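Quinoline 2-oxidoreductase medium subunit (Pseudomonas putida, PDB 1T3Q) binds FAD as the medium, flavin-carrying subunit of the molybdenum hydroxylase quinoline 2-oxidoreductase, and probably takes part in its electron transfer. Local coordinates at residues Gly121-Phe126 with Trp178-Tyr183; Ile211-Val216 with Ala270-Val275; Tyr190-Ala195 with Leu265-Ala270. All coordinates share one frame; numbering follows the deposited sequence.

Contact 1: Gly121-Phe126 with Trp178-Tyr183; sequences GAEMPF and WEFDEY. With FAD (flavin-adenine dinucleotide), chain R.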
loop_
_atom_site.group_PDB
_atom_site.type_symbol
_atom_site.label_atom_id
_atom_site.label_comp_id
_atom_site.label_asym_id
_atom_site.label_seq_id
_atom_site.Cartn_x
_atom_site.Cartn_y
_atom_site.Cartn_z
ATOM N N GLY C 121 21.441 0.275 -45.048
ATOM C CA GLY C 121 22.271 1.224 -44.330
ATOM C C GLY C 121 23.262 0.546 -43.408
ATOM O O GLY C 121 24.040 1.216 -42.735
ATOM N N ALA C 122 23.250 -0.784 -43.386
ATOM C CA ALA C 122 24.140 -1.553 -42.520
ATOM C C ALA C 122 25.560 -1.682 -43.061
ATOM O O ALA C 122 25.773 -1.729 -44.274
ATOM C CB ALA C 122 23.553 -2.941 -42.281
ATOM N N GLU C 123 26.528 -1.756 -42.152
ATOM C CA GLU C 123 27.932 -1.879 -42.533
ATOM C C GLU C 123 28.339 -3.231 -43.120
ATOM O O GLU C 123 29.036 -3.279 -44.132
ATOM C CB GLU C 123 28.848 -1.574 -41.335
ATOM C CG GLU C 123 29.013 -0.096 -41.014
ATOM C CD GLU C 123 27.805 0.496 -40.312
ATOM O OE1 GLU C 123 27.746 1.738 -40.155
ATOM O OE2 GLU C 123 26.916 -0.281 -39.909
ATOM N N MET C 124 27.913 -4.324 -42.495
ATOM C CA MET C 124 28.304 -5.652 -42.974
ATOM C C MET C 124 27.900 -6.007 -44.409
ATOM O O MET C 124 28.718 -6.528 -45.166
ATOM C CB MET C 124 27.831 -6.732 -41.999
ATOM C CG MET C 124 28.550 -6.698 -40.650
ATOM S SD MET C 124 30.366 -6.784 -40.757
ATOM C CE MET C 124 30.806 -5.050 -40.780
ATOM N N PRO C 125 26.642 -5.744 -44.803
ATOM C CA PRO C 125 26.285 -6.090 -46.185
ATOM C C PRO C 125 27.171 -5.326 -47.165
ATOM O O PRO C 125 27.604 -5.867 -48.180
ATOM C CB PRO C 125 24.820 -5.670 -46.284
ATOM C CG PRO C 125 24.317 -5.894 -44.882
ATOM C CD PRO C 125 25.453 -5.334 -44.037
ATOM N N PHE C 126 27.432 -4.059 -46.848
ATOM C CA PHE C 126 28.268 -3.215 -47.686
ATOM C C PHE C 126 29.709 -3.709 -47.720
ATOM O O PHE C 126 30.316 -3.804 -48.787
ATOM C CB PHE C 126 28.258 -1.768 -47.172
ATOM C CG PHE C 126 29.402 -0.936 -47.691
ATOM C CD1 PHE C 126 29.418 -0.486 -49.009
ATOM C CD2 PHE C 126 30.487 -0.639 -46.871
ATOM C CE1 PHE C 126 30.501 0.248 -49.504
ATOM C CE2 PHE C 126 31.575 0.093 -47.355
ATOM C CZ PHE C 126 31.582 0.536 -48.675
ATOM N N TRP C 178 42.948 -1.424 -46.961
ATOM C CA TRP C 178 41.648 -0.793 -46.755
ATOM C C TRP C 178 41.503 0.195 -45.604
ATOM O O TRP C 178 42.123 0.054 -44.548
ATOM C CB TRP C 178 40.573 -1.863 -46.560
ATOM C CG TRP C 178 40.267 -2.680 -47.762
ATOM C CD1 TRP C 178 40.771 -3.914 -48.074
ATOM C CD2 TRP C 178 39.357 -2.340 -48.809
ATOM N NE1 TRP C 178 40.223 -4.363 -49.254
ATOM C CE2 TRP C 178 39.353 -3.415 -49.726
ATOM C CE3 TRP C 178 38.542 -1.229 -49.062
ATOM C CZ2 TRP C 178 38.562 -3.412 -50.881
ATOM C CZ3 TRP C 178 37.754 -1.226 -50.213
ATOM C CH2 TRP C 178 37.773 -2.312 -51.106
ATOM N N GLU C 179 40.650 1.188 -45.826
ATOM C CA GLU C 179 40.318 2.192 -44.826
ATOM C C GLU C 179 38.831 2.443 -45.027
ATOM O O GLU C 179 38.332 2.389 -46.154
ATOM C CB GLU C 179 41.126 3.480 -45.022
ATOM C CG GLU C 179 42.614 3.320 -44.723
ATOM C CD GLU C 179 42.905 2.948 -43.271
ATOM O OE1 GLU C 179 44.078 2.646 -42.958
ATOM O OE2 GLU C 179 41.975 2.961 -42.439
ATOM N N PHE C 180 38.124 2.704 -43.934
ATOM C CA PHE C 180 36.685 2.920 -43.986
ATOM C C PHE C 180 36.273 4.118 -43.144
ATOM O O PHE C 180 36.947 4.475 -42.179
ATOM C CB PHE C 180 35.973 1.664 -43.465
ATOM C CG PHE C 180 34.495 1.837 -43.242
ATOM C CD1 PHE C 180 33.583 1.553 -44.256
ATOM C CD2 PHE C 180 34.011 2.275 -42.011
ATOM C CE1 PHE C 180 32.209 1.699 -44.047
ATOM C CE2 PHE C 180 32.638 2.426 -41.789
ATOM C CZ PHE C 180 31.735 2.136 -42.809
ATOM N N ASP C 181 35.158 4.732 -43.518
ATOM C CA ASP C 181 34.634 5.867 -42.782
ATOM C C ASP C 181 33.183 6.068 -43.185
ATOM O O ASP C 181 32.730 5.520 -44.185
ATOM C CB ASP C 181 35.443 7.126 -43.081
ATOM C CG ASP C 181 35.282 8.188 -42.012
ATOM O OD1 ASP C 181 35.859 9.280 -42.182
ATOM O OD2 ASP C 181 34.589 7.933 -41.000
ATOM N N GLU C 182 32.449 6.845 -42.400
ATOM C CA GLU C 182 31.048 7.094 -42.694
ATOM C C GLU C 182 30.598 8.375 -42.009
ATOM O O GLU C 182 31.314 8.927 -41.178
ATOM C CB GLU C 182 30.193 5.922 -42.202
ATOM C CG GLU C 182 30.044 5.846 -40.680
ATOM C CD GLU C 182 29.291 4.608 -40.227
ATOM O OE1 GLU C 182 28.700 4.629 -39.125
ATOM O OE2 GLU C 182 29.300 3.606 -40.971
ATOM N N TYR C 183 29.412 8.845 -42.373
ATOM C CA TYR C 183 28.849 10.047 -41.780
ATOM C C TYR C 183 27.566 9.657 -41.058
ATOM O O TYR C 183 26.620 9.176 -41.680
ATOM C CB TYR C 183 28.516 11.076 -42.858
ATOM C CG TYR C 183 28.044 12.409 -42.315
ATOM C CD1 TYR C 183 28.956 13.408 -41.980
ATOM C CD2 TYR C 183 26.683 12.677 -42.150
ATOM C CE1 TYR C 183 28.529 14.650 -41.502
ATOM C CE2 TYR C 183 26.244 13.916 -41.671
ATOM C CZ TYR C 183 27.172 14.897 -41.352
ATOM O OH TYR C 183 26.752 16.133 -40.907
HETATM P PA FAD R . 18.366 -11.123 -35.777
HETATM O O1A FAD R . 17.743 -9.821 -35.416
HETATM O O2A FAD R . 18.070 -12.210 -35.053
HETATM O O5B FAD R . 17.676 -11.310 -37.116
HETATM C C5B FAD R . 18.054 -10.660 -38.373
HETATM C C4B FAD R . 17.167 -11.251 -39.550
HETATM O O4B FAD R . 18.008 -12.271 -40.221
HETATM C C3B FAD R . 15.822 -11.990 -39.231
HETATM O O3B FAD R . 14.885 -11.827 -40.253
HETATM C C2B FAD R . 16.303 -13.461 -39.036
HETATM O O2B FAD R . 15.290 -14.396 -39.313
HETATM C C1B FAD R . 17.360 -13.583 -40.093
HETATM N N9A FAD R . 18.479 -14.463 -39.755
HETATM C C8A FAD R . 19.352 -14.335 -38.695
HETATM N N7A FAD R . 20.397 -15.156 -38.777
HETATM C C5A FAD R . 20.189 -15.870 -39.934
HETATM C C6A FAD R . 20.992 -16.931 -40.622
HETATM N N6A FAD R . 22.112 -17.427 -40.158
HETATM N N1A FAD R . 20.442 -17.401 -41.808
HETATM C C2A FAD R . 19.262 -16.914 -42.328
HETATM N N3A FAD R . 18.465 -15.958 -41.770
HETATM C C4A FAD R . 18.938 -15.503 -40.544
HETATM N N1 FAD R . 23.444 -2.551 -37.616
HETATM C C2 FAD R . 24.371 -1.958 -38.374
HETATM O O2 FAD R . 24.720 -2.417 -39.433
HETATM N N3 FAD R . 24.860 -0.643 -38.067
HETATM C C4 FAD R . 24.333 0.112 -37.022
HETATM O O4 FAD R . 24.756 1.230 -36.833
HETATM C C4X FAD R . 23.258 -0.494 -36.230
HETATM N N5 FAD R . 22.688 0.194 -35.187
HETATM C C5X FAD R . 21.753 -0.459 -34.405
HETATM C C6 FAD R . 21.166 0.276 -33.324
HETATM C C7 FAD R . 20.218 -0.303 -32.480
HETATM C C7M FAD R . 19.606 0.529 -31.374
HETATM C C8 FAD R . 19.818 -1.717 -32.679
HETATM C C8M FAD R . 18.802 -2.408 -31.802
HETATM C C9 FAD R . 20.408 -2.466 -33.733
HETATM C C9A FAD R . 21.359 -1.848 -34.606
HETATM N N10 FAD R . 21.998 -2.536 -35.732
HETATM C C10 FAD R . 22.881 -1.894 -36.546
HETATM C "C1'" FAD R . 21.515 -3.899 -36.082
HETATM C "C2'" FAD R . 22.481 -5.028 -35.618
HETATM O "O2'" FAD R . 23.639 -5.039 -36.458
HETATM C "C3'" FAD R . 21.682 -6.330 -35.720
HETATM O "O3'" FAD R . 22.248 -7.219 -34.747
HETATM C "C4'" FAD R . 21.754 -6.991 -37.123
HETATM O "O4'" FAD R . 21.245 -6.118 -38.135
HETATM C "C5'" FAD R . 20.903 -8.228 -37.060
HETATM O "O5'" FAD R . 21.738 -9.409 -36.494
HETATM P P FAD R . 21.128 -10.293 -35.440
HETATM O O1P FAD R . 22.184 -11.368 -35.162
HETATM O O2P FAD R . 20.637 -9.592 -34.346
HETATM O O3P FAD R . 19.971 -10.969 -36.051
#
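At the FAD site, where the start of helix 123-130 faces the edge strand 177-183 of the four-stranded antiparallel sheet, Glu123 meets Glu182 and Phe180. Its backbone and side chain both reach the flavin. FAD N3 donates to Glu123 OE2 (2.8 Å, N-H...O angle 155°), while Glu123 N gives a weak hydrogen bond to FAD O2. The bend at chi2 (76°) folds the Glu123 chain, leaving one carboxylate oxygen for the flavin and the other for the strand. That second oxygen, Glu123 OE1, lies 2.6 Å from Glu182 OE2, with the carboxylate planes 35° apart. Replacing Glu123 with an alanine would probably leave flavin N3 without its acceptor and Glu182 without its close acid neighbour. Outside the segments, Met194 packs against both glutamates, and His99 touches Glu182 and meets the Phe180 ring. The rest is apolar: Phe180 CZ approaches Glu123 CG at 4.0 Å, and three residues after Glu123, Phe126 brings CE2 to the edge of the Phe180 ring, near its plane, 3.7 Å from Phe180 CE1.

Contact 2: Ile211-Val216 with Ala270-Val275; sequences IALGAV and AITQRV
Thr272 on helix 261-284 presents both branches of its side chain to strand 205-214, the methyl to Ile211 and the hydroxyl to Leu213. The backbones stay well separated, with Leu213 CA and Thr272 CA 7.6 Å apart, so side chains alone span the gap, and the interface is small, 112 Å² counting both sides.

The apolar part is a methyl-to-methyl touch: Ile211 CG2 lies 3.9 Å from Thr272 CG2. Each of these methyls stands anti to the backbone N of its own residue, which in Thr272 (chi1 -67°) turns CG2 to Ile211 and leaves OG1 for Leu213. Being two apart on the strand, Ile211 and Leu213 can address the same helical residue.

The second kind is a polar atom set against hydrocarbon. Thr272 OG1 sits at the fork of the Leu213 side chain, 3.5 Å from Leu213 CG and at almost the same range from the two methyls, 3.6 Å to Leu213 CD1 and 3.7 Å to Leu213 CD2. The two side chains cross at about a right angle, and the near-equal distances place the hydroxyl over the branch point, between the methyls. This buried oxygen has its polar partner within the helix, where it donates to Ala268 O one turn earlier; the leucine therefore supplies apolar cover rather than a bond.

Around the contact, strand 193-202 is the sheet neighbour of strand 205-214 and places Ala197 against Ile211 and Ala195 against Thr272. Helix 224-230 adds Leu230 beside Ile211, and helix 237-248 brings Ala247 and Thr248 to Leu213. The pair thus lies where helix 261-284 packs on the four-stranded antiparallel sheet, with two further helices bordering the strand's side chains.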
loop_
_atom_site.group_PDB
_atom_site.type_symbol
_atom_site.label_atom_id
_atom_site.label_comp_id
_atom_site.label_asym_id
_atom_site.label_seq_id
_atom_site.Cartn_x
_atom_site.Cartn_y
_atom_site.Cartn_z
ATOM N N ILE C 211 37.129 1.561 -54.862
ATOM C CA ILE C 211 36.385 2.557 -54.104
ATOM C C ILE C 211 34.927 2.124 -54.074
ATOM O O ILE C 211 34.352 1.810 -55.117
ATOM C CB ILE C 211 36.474 3.944 -54.777
ATOM C CG1 ILE C 211 37.937 4.292 -55.067
ATOM C CG2 ILE C 211 35.828 5.003 -53.886
ATOM C CD1 ILE C 211 38.845 4.226 -53.852
ATOM N N ALA C 212 34.334 2.104 -52.884
ATOM C CA ALA C 212 32.943 1.693 -52.737
ATOM C C ALA C 212 32.163 2.594 -51.790
ATOM O O ALA C 212 32.681 3.042 -50.769
ATOM C CB ALA C 212 32.877 0.249 -52.242
ATOM N N LEU C 213 30.909 2.854 -52.141
ATOM C CA LEU C 213 30.039 3.682 -51.317
ATOM C C LEU C 213 28.825 2.873 -50.884
ATOM O O LEU C 213 28.252 2.123 -51.677
ATOM C CB LEU C 213 29.575 4.921 -52.091
ATOM C CG LEU C 213 30.574 6.073 -52.243
ATOM C CD1 LEU C 213 31.765 5.633 -53.083
ATOM C CD2 LEU C 213 29.879 7.250 -52.899
ATOM N N GLY C 214 28.444 3.024 -49.621
ATOM C CA GLY C 214 27.292 2.307 -49.113
ATOM C C GLY C 214 26.292 3.250 -48.476
ATOM O O GLY C 214 26.612 4.408 -48.199
ATOM N N ALA C 215 25.078 2.754 -48.253
ATOM C CA ALA C 215 24.010 3.532 -47.631
ATOM C C ALA C 215 23.509 4.683 -48.497
ATOM O O ALA C 215 22.599 5.408 -48.105
ATOM C CB ALA C 215 24.469 4.059 -46.272
ATOM N N VAL C 216 24.109 4.865 -49.667
ATOM C CA VAL C 216 23.667 5.925 -50.561
ATOM C C VAL C 216 22.542 5.341 -51.399
ATOM O O VAL C 216 21.512 5.981 -51.624
ATOM C CB VAL C 216 24.809 6.409 -51.475
ATOM C CG1 VAL C 216 24.302 7.506 -52.398
ATOM C CG2 VAL C 216 25.951 6.935 -50.634
ATOM N N ALA C 270 32.371 14.117 -49.807
ATOM C CA ALA C 270 33.301 14.527 -48.755
ATOM C C ALA C 270 33.910 13.325 -48.043
ATOM O O ALA C 270 35.107 13.294 -47.772
ATOM C CB ALA C 270 32.587 15.423 -47.743
ATOM N N ILE C 271 33.078 12.336 -47.742
ATOM C CA ILE C 271 33.540 11.138 -47.056
ATOM C C ILE C 271 34.450 10.286 -47.944
ATOM O O ILE C 271 35.459 9.743 -47.482
ATOM C CB ILE C 271 32.342 10.289 -46.593
ATOM C CG1 ILE C 271 31.470 11.114 -45.639
ATOM C CG2 ILE C 271 32.826 9.013 -45.920
ATOM C CD1 ILE C 271 32.204 11.620 -44.407
ATOM N N THR C 272 34.091 10.172 -49.218
ATOM C CA THR C 272 34.877 9.381 -50.159
ATOM C C THR C 272 36.270 9.974 -50.328
ATOM O O THR C 272 37.268 9.254 -50.320
ATOM C CB THR C 272 34.178 9.304 -51.529
ATOM O OG1 THR C 272 32.963 8.557 -51.393
ATOM C CG2 THR C 272 35.074 8.627 -52.560
ATOM N N GLN C 273 36.334 11.294 -50.473
ATOM C CA GLN C 273 37.611 11.972 -50.621
ATOM C C GLN C 273 38.462 11.721 -49.382
ATOM O O GLN C 273 39.658 11.440 -49.476
ATOM C CB GLN C 273 37.382 13.473 -50.805
ATOM C CG GLN C 273 38.633 14.311 -50.677
ATOM C CD GLN C 273 38.389 15.776 -50.989
ATOM O OE1 GLN C 273 39.227 16.625 -50.699
ATOM N NE2 GLN C 273 37.243 16.075 -51.591
ATOM N N ARG C 274 37.830 11.809 -48.218
ATOM C CA ARG C 274 38.517 11.602 -46.952
ATOM C C ARG C 274 39.101 10.197 -46.817
ATOM O O ARG C 274 40.258 10.034 -46.424
ATOM C CB ARG C 274 37.559 11.862 -45.788
ATOM C CG ARG C 274 38.207 11.724 -44.422
ATOM C CD ARG C 274 37.162 11.581 -43.329
ATOM N NE ARG C 274 36.277 12.737 -43.237
ATOM C CZ ARG C 274 35.189 12.780 -42.471
ATOM N NH1 ARG C 274 34.441 13.876 -42.441
ATOM N NH2 ARG C 274 34.844 11.727 -41.744
ATOM N N VAL C 275 38.301 9.184 -47.137
ATOM C CA VAL C 275 38.750 7.801 -47.026
ATOM C C VAL C 275 39.843 7.449 -48.043
ATOM O O VAL C 275 40.753 6.669 -47.745
ATOM C CB VAL C 275 37.550 6.811 -47.146
ATOM C CG1 VAL C 275 37.000 6.797 -48.568
ATOM C CG2 VAL C 275 37.981 5.417 -46.714
#

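Contact 3: Tyr190-Ala195 with Leu265-Ala270; sequences YALVMA and LSLAKA. With FAD (flavin-adenine dinucleotide), chain R.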
loop_
_atom_site.group_PDB
_atom_site.type_symbol
_atom_site.label_atom_id
_atom_site.label_comp_id
_atom_site.label_asym_id
_atom_site.label_seq_id
_atom_site.Cartn_x
_atom_site.Cartn_y
_atom_site.Cartn_z
ATOM N N TYR C 190 23.034 5.235 -37.453
ATOM C CA TYR C 190 22.947 4.704 -38.809
ATOM C C TYR C 190 23.522 5.773 -39.724
ATOM O O TYR C 190 23.106 6.934 -39.679
ATOM C CB TYR C 190 21.498 4.417 -39.185
ATOM C CG TYR C 190 21.097 2.979 -38.962
ATOM C CD1 TYR C 190 21.571 1.969 -39.797
ATOM C CD2 TYR C 190 20.261 2.624 -37.902
ATOM C CE1 TYR C 190 21.224 0.639 -39.582
ATOM C CE2 TYR C 190 19.910 1.293 -37.681
ATOM C CZ TYR C 190 20.394 0.310 -38.522
ATOM O OH TYR C 190 20.049 -1.002 -38.301
ATOM N N ALA C 191 24.488 5.378 -40.543
ATOM C CA ALA C 191 25.156 6.308 -41.441
ATOM C C ALA C 191 24.300 6.817 -42.588
ATOM O O ALA C 191 23.493 6.083 -43.148
ATOM C CB ALA C 191 26.417 5.660 -41.998
ATOM N N LEU C 192 24.478 8.087 -42.930
ATOM C CA LEU C 192 23.757 8.659 -44.053
ATOM C C LEU C 192 24.514 8.172 -45.286
ATOM O O LEU C 192 23.922 7.912 -46.331
ATOM C CB LEU C 192 23.776 10.189 -43.998
ATOM C CG LEU C 192 22.932 10.855 -42.906
ATOM C CD1 LEU C 192 23.020 12.365 -43.048
ATOM C CD2 LEU C 192 21.485 10.397 -43.024
ATOM N N VAL C 193 25.833 8.043 -45.136
ATOM C CA VAL C 193 26.707 7.578 -46.209
ATOM C C VAL C 193 27.976 6.948 -45.639
ATOM O O VAL C 193 28.513 7.409 -44.629
ATOM C CB VAL C 193 27.141 8.739 -47.148
ATOM C CG1 VAL C 193 25.924 9.377 -47.802
ATOM C CG2 VAL C 193 27.929 9.787 -46.360
ATOM N N MET C 194 28.442 5.880 -46.276
ATOM C CA MET C 194 29.673 5.229 -45.851
ATOM C C MET C 194 30.511 4.971 -47.093
ATOM O O MET C 194 29.982 4.911 -48.202
ATOM C CB MET C 194 29.391 3.923 -45.102
ATOM C CG MET C 194 28.595 2.875 -45.865
ATOM S SD MET C 194 28.426 1.374 -44.870
ATOM C CE MET C 194 27.114 1.826 -43.771
ATOM N N ALA C 195 31.820 4.853 -46.912
ATOM C CA ALA C 195 32.711 4.614 -48.035
ATOM C C ALA C 195 33.939 3.831 -47.601
ATOM O O ALA C 195 34.392 3.929 -46.458
ATOM C CB ALA C 195 33.131 5.941 -48.667
ATOM N N LEU C 265 24.577 13.428 -51.371
ATOM C CA LEU C 265 25.632 13.432 -52.379
ATOM C C LEU C 265 26.834 14.246 -51.929
ATOM O O LEU C 265 27.981 13.814 -52.084
ATOM C CB LEU C 265 25.093 13.970 -53.707
ATOM C CG LEU C 265 24.071 13.062 -54.400
ATOM C CD1 LEU C 265 23.501 13.753 -55.628
ATOM C CD2 LEU C 265 24.740 11.749 -54.788
ATOM N N SER C 266 26.576 15.422 -51.367
ATOM C CA SER C 266 27.659 16.270 -50.895
ATOM C C SER C 266 28.462 15.529 -49.834
ATOM O O SER C 266 29.691 15.546 -49.849
ATOM C CB SER C 266 27.099 17.571 -50.315
ATOM O OG SER C 266 28.143 18.368 -49.787
ATOM N N LEU C 267 27.761 14.871 -48.917
ATOM C CA LEU C 267 28.410 14.117 -47.855
ATOM C C LEU C 267 29.155 12.901 -48.410
ATOM O O LEU C 267 30.263 12.589 -47.976
ATOM C CB LEU C 267 27.375 13.664 -46.817
ATOM C CG LEU C 267 26.659 14.757 -46.009
ATOM C CD1 LEU C 267 25.617 14.124 -45.101
ATOM C CD2 LEU C 267 27.668 15.550 -45.185
ATOM N N ALA C 268 28.545 12.217 -49.374
ATOM C CA ALA C 268 29.165 11.043 -49.973
ATOM C C ALA C 268 30.492 11.431 -50.619
ATOM O O ALA C 268 31.473 10.700 -50.537
ATOM C CB ALA C 268 28.231 10.429 -51.014
ATOM N N LYS C 269 30.513 12.597 -51.251
ATOM C CA LYS C 269 31.712 13.091 -51.915
ATOM C C LYS C 269 32.784 13.459 -50.885
ATOM O O LYS C 269 33.964 13.135 -51.058
ATOM C CB LYS C 269 31.342 14.302 -52.781
ATOM C CG LYS C 269 32.417 14.771 -53.751
ATOM C CD LYS C 269 33.414 15.699 -53.080
ATOM C CE LYS C 269 34.380 16.298 -54.093
ATOM N NZ LYS C 269 35.312 17.264 -53.448
ATOM N N ALA C 270 32.371 14.117 -49.807
ATOM C CA ALA C 270 33.301 14.527 -48.755
ATOM C C ALA C 270 33.910 13.325 -48.043
ATOM O O ALA C 270 35.107 13.294 -47.772
ATOM C CB ALA C 270 32.587 15.423 -47.743
HETATM P PA FAD R . 18.366 -11.123 -35.777
HETATM O O1A FAD R . 17.743 -9.821 -35.416
HETATM O O2A FAD R . 18.070 -12.210 -35.053
HETATM O O5B FAD R . 17.676 -11.310 -37.116
HETATM C C5B FAD R . 18.054 -10.660 -38.373
HETATM C C4B FAD R . 17.167 -11.251 -39.550
HETATM O O4B FAD R . 18.008 -12.271 -40.221
HETATM C C3B FAD R . 15.822 -11.990 -39.231
HETATM O O3B FAD R . 14.885 -11.827 -40.253
HETATM C C2B FAD R . 16.303 -13.461 -39.036
HETATM O O2B FAD R . 15.290 -14.396 -39.313
HETATM C C1B FAD R . 17.360 -13.583 -40.093
HETATM N N9A FAD R . 18.479 -14.463 -39.755
HETATM C C8A FAD R . 19.352 -14.335 -38.695
HETATM N N7A FAD R . 20.397 -15.156 -38.777
HETATM C C5A FAD R . 20.189 -15.870 -39.934
HETATM C C6A FAD R . 20.992 -16.931 -40.622
HETATM N N6A FAD R . 22.112 -17.427 -40.158
HETATM N N1A FAD R . 20.442 -17.401 -41.808
HETATM C C2A FAD R . 19.262 -16.914 -42.328
HETATM N N3A FAD R . 18.465 -15.958 -41.770
HETATM C C4A FAD R . 18.938 -15.503 -40.544
HETATM N N1 FAD R . 23.444 -2.551 -37.616
HETATM C C2 FAD R . 24.371 -1.958 -38.374
HETATM O O2 FAD R . 24.720 -2.417 -39.433
HETATM N N3 FAD R . 24.860 -0.643 -38.067
HETATM C C4 FAD R . 24.333 0.112 -37.022
HETATM O O4 FAD R . 24.756 1.230 -36.833
HETATM C C4X FAD R . 23.258 -0.494 -36.230
HETATM N N5 FAD R . 22.688 0.194 -35.187
HETATM C C5X FAD R . 21.753 -0.459 -34.405
HETATM C C6 FAD R . 21.166 0.276 -33.324
HETATM C C7 FAD R . 20.218 -0.303 -32.480
HETATM C C7M FAD R . 19.606 0.529 -31.374
HETATM C C8 FAD R . 19.818 -1.717 -32.679
HETATM C C8M FAD R . 18.802 -2.408 -31.802
HETATM C C9 FAD R . 20.408 -2.466 -33.733
HETATM C C9A FAD R . 21.359 -1.848 -34.606
HETATM N N10 FAD R . 21.998 -2.536 -35.732
HETATM C C10 FAD R . 22.881 -1.894 -36.546
HETATM C "C1'" FAD R . 21.515 -3.899 -36.082
HETATM C "C2'" FAD R . 22.481 -5.028 -35.618
HETATM O "O2'" FAD R . 23.639 -5.039 -36.458
HETATM C "C3'" FAD R . 21.682 -6.330 -35.720
HETATM O "O3'" FAD R . 22.248 -7.219 -34.747
HETATM C "C4'" FAD R . 21.754 -6.991 -37.123
HETATM O "O4'" FAD R . 21.245 -6.118 -38.135
HETATM C "C5'" FAD R . 20.903 -8.228 -37.060
HETATM O "O5'" FAD R . 21.738 -9.409 -36.494
HETATM P P FAD R . 21.128 -10.293 -35.440
HETATM O O1P FAD R . 22.184 -11.368 -35.162
HETATM O O2P FAD R . 20.637 -9.592 -34.346
HETATM O O3P FAD R . 19.971 -10.969 -36.051
#
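Val193 drives into helix 261-284 at Leu267 and Ala268, where the helix packs on the four-stranded antiparallel sheet of the CO dehydrogenase flavoprotein C-terminal domain. The approach is close for a strand and a helix: Val193 CA and Ala268 CA are 5.7 Å apart, a distance that the small alanine permits.

The valine's torsion divides the work between its methyls. With chi1 at -61°, CG1 stands anti to the carbonyl carbon and meets the Ala268 methyl, Val193 CG1 to Ala268 CB being 4.1 Å. CG2, held between the backbone N and the carbonyl carbon, turns to the preceding helical residue, with Val193 CG2 3.9 Å from Leu267 CB and equally near the peptide that joins Leu267 to Ala268. One valine thus touches two successive residues and the backbone linking them.

Leu192 and Leu267 adopt almost the same conformation, CG beside the backbone N and the chain extended at chi2, and their side chains cross obliquely so that Leu192 CD1 comes 3.7 Å from Leu267 CD1. Tyr183 of strand 177-183 also packs on Leu267, and Val216 on Val193.

At the other end of the segment, Tyr190 leaves the helix behind and turns to the cofactor. Met709 of the large subunit packs on this tyrosine as well. With chi1 at -96°, away from a staggered value, the ring lies against the flavin, whose C4X sits over one face, 3.7 Å above the plane and displaced toward the rim, while the hydroxyl reaches the flavin's central ring, with Tyr190 OH 3.4 Å from FAD C10.

In the fold
From the N terminus, contact 1 closes first, returning the chain from 121-126 to 178-183 over 51 residues that include much strand; it joins the FAD-binding domain to the C-terminal one. Contacts 3 and 2 both open after contact 1 has closed, within the latter domain. Contact 3 opens at 190-195 and contact 2 at 211-216; they close in the same order on helix 261-284, at 265-270 and 270-275, so they cross rather than nest and share Ala270. The three strand segments are successive neighbours in one sheet: 178-183 pairs with 190-195, which pairs with 211-216. Contacts 1 and 3 both touch FAD, whereas contact 2 lies away from it.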